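PDB 3LWJ: putative TetR-family transcriptional regulator from Syntrophomonas wolfei subsp. wolfei, which probably binds DNA through an N-terminal helix-turn-helix domain and regulates transcription, as other TetR-family proteins do. Local coordinates for residues S159-I163 and M185-H190. Sequence-based numbering, arbitrary orientation.
Sequences SILAI and MVLSFH
Ile163 sends its CG2 methyl into the angle between two aromatic rings of the facing helix, 3.9 Å from Phe189 CD2 and equally far from His190 CE1, meeting both rings obliquely. The methyl is placed there by a chi1 of -165°, which swings CG1 anti to the backbone N and leaves CG2 between N and the carbonyl carbon. The CG1 branch ends with CD1 4.4 Å from the selenium of Met185, a selenomethionine. The two rings are turned steeply against each other, with Phe189 CD2 over the centre of the His190 ring, 3.6 Å above its plane. Ser159 OG lies at the edge of the Phe189 ring, 4.2 Å from CZ, while its hydrogen bond goes to Ile156 O. The Ile160 side chain crosses His190 at about a right angle, its CG1 and CG2 both 3.6 Å from His190 NE2. His190 ND1 donates to Val186 O one turn back (2.7 Å, 160°), reaching that carbonyl from the face opposite the backbone N-H of His190. Replacing His190 by alanine is likely to leave Ile160 and Ile163 beside a gap and Val186 O with one donor fewer. The segments, on helices 153-173 and 179-195, run nearly antiparallel (157°); Phe189 and Ser159 also meet Ser159 and Phe189 of the second subunit, consistent with the C-terminal helix-pair dimer usual in TetR-family regulators. With NE2 buried against Ile160 without a polar partner in the model, a neutral imidazole protonated at ND1 seems likely.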
loop_
_atom_site.group_PDB
_atom_site.type_symbol
_atom_site.label_atom_id
_atom_site.label_comp_id
_atom_site.label_asym_id
_atom_site.label_seq_id
_atom_site.Cartn_x
_atom_site.Cartn_y
_atom_site.Cartn_z
ATOM N N SER A 159 -3.174 8.557 4.660
ATOM C CA SER A 159 -3.431 8.696 3.227
ATOM C C SER A 159 -2.235 9.157 2.439
ATOM O O SER A 159 -2.028 8.688 1.298
ATOM C CB SER A 159 -4.645 9.604 2.961
ATOM O OG SER A 159 -4.379 10.984 3.130
ATOM N N ILE A 160 -1.427 10.047 3.034
ATOM C CA ILE A 160 -0.166 10.516 2.415
ATOM C C ILE A 160 0.802 9.354 2.273
ATOM O O ILE A 160 1.266 9.051 1.174
ATOM C CB ILE A 160 0.495 11.640 3.216
ATOM C CG1 ILE A 160 -0.440 12.861 3.302
ATOM C CG2 ILE A 160 1.824 12.009 2.569
ATOM C CD1 ILE A 160 0.033 13.931 4.361
ATOM N N LEU A 161 1.018 8.637 3.369
ATOM C CA LEU A 161 1.888 7.488 3.339
ATOM C C LEU A 161 1.400 6.453 2.347
ATOM O O LEU A 161 2.187 5.947 1.556
ATOM C CB LEU A 161 2.069 6.845 4.720
ATOM C CG LEU A 161 3.148 5.734 4.780
ATOM C CD1 LEU A 161 4.440 6.171 4.132
ATOM C CD2 LEU A 161 3.407 5.289 6.211
ATOM N N ALA A 162 0.100 6.166 2.367
ATOM C CA ALA A 162 -0.465 5.117 1.500
ATOM C C ALA A 162 -0.259 5.399 0.019
ATOM O O ALA A 162 0.140 4.504 -0.759
ATOM C CB ALA A 162 -1.965 4.872 1.829
ATOM N N ILE A 163 -0.566 6.608 -0.428
ATOM C CA ILE A 163 -0.417 6.925 -1.852
ATOM C C ILE A 163 1.058 6.919 -2.249
ATOM O O ILE A 163 1.446 6.551 -3.387
ATOM C CB ILE A 163 -1.145 8.239 -2.263
ATOM C CG1 ILE A 163 -1.291 8.372 -3.785
ATOM C CG2 ILE A 163 -0.454 9.471 -1.738
ATOM C CD1 ILE A 163 -1.693 7.140 -4.506
HETATM N N MSE A 185 1.276 12.013 -10.216
HETATM C CA MSE A 185 0.106 11.449 -9.541
HETATM C C MSE A 185 0.043 11.920 -8.107
HETATM O O MSE A 185 -1.012 12.328 -7.615
HETATM C CB MSE A 185 0.195 9.919 -9.551
HETATM C CG MSE A 185 -0.917 9.192 -8.765
HETATM SE SE MSE A 185 -0.593 7.304 -8.785
HETATM C CE MSE A 185 -0.930 7.054 -10.658
ATOM N N VAL A 186 1.171 11.784 -7.416
ATOM C CA VAL A 186 1.221 12.091 -6.027
ATOM C C VAL A 186 0.933 13.577 -5.812
ATOM O O VAL A 186 0.161 13.934 -4.939
ATOM C CB VAL A 186 2.546 11.644 -5.417
ATOM C CG1 VAL A 186 2.712 12.224 -4.072
ATOM C CG2 VAL A 186 2.662 10.067 -5.344
ATOM N N LEU A 187 1.514 14.447 -6.618
ATOM C CA LEU A 187 1.281 15.899 -6.464
ATOM C C LEU A 187 -0.140 16.280 -6.811
ATOM O O LEU A 187 -0.744 17.119 -6.166
ATOM C CB LEU A 187 2.235 16.710 -7.353
ATOM C CG LEU A 187 3.723 16.474 -7.130
ATOM C CD1 LEU A 187 4.552 17.308 -8.173
ATOM C CD2 LEU A 187 4.097 16.747 -5.704
ATOM N N SER A 188 -0.680 15.648 -7.832
ATOM C CA SER A 188 -2.056 15.932 -8.225
ATOM C C SER A 188 -2.997 15.557 -7.117
ATOM O O SER A 188 -3.869 16.330 -6.786
ATOM C CB SER A 188 -2.452 15.171 -9.487
ATOM O OG SER A 188 -3.787 15.519 -9.856
ATOM N N PHE A 189 -2.830 14.355 -6.534
ATOM C CA PHE A 189 -3.701 13.974 -5.431
ATOM C C PHE A 189 -3.653 14.965 -4.240
ATOM O O PHE A 189 -4.714 15.318 -3.628
ATOM C CB PHE A 189 -3.345 12.568 -4.914
ATOM C CG PHE A 189 -3.806 12.339 -3.504
ATOM C CD1 PHE A 189 -5.146 12.144 -3.244
ATOM C CD2 PHE A 189 -2.925 12.405 -2.434
ATOM C CE1 PHE A 189 -5.592 11.984 -1.947
ATOM C CE2 PHE A 189 -3.367 12.191 -1.128
ATOM C CZ PHE A 189 -4.687 11.996 -0.884
ATOM N N HIS A 190 -2.448 15.382 -3.850
ATOM C CA HIS A 190 -2.316 16.315 -2.701
ATOM C C HIS A 190 -2.927 17.683 -2.990
ATOM O O HIS A 190 -3.534 18.304 -2.100
ATOM C CB HIS A 190 -0.871 16.436 -2.236
ATOM C CG HIS A 190 -0.379 15.208 -1.550
ATOM N ND1 HIS A 190 0.233 14.176 -2.227
ATOM C CD2 HIS A 190 -0.445 14.823 -0.259
ATOM C CE1 HIS A 190 0.542 13.218 -1.376
ATOM N NE2 HIS A 190 0.140 13.582 -0.177
#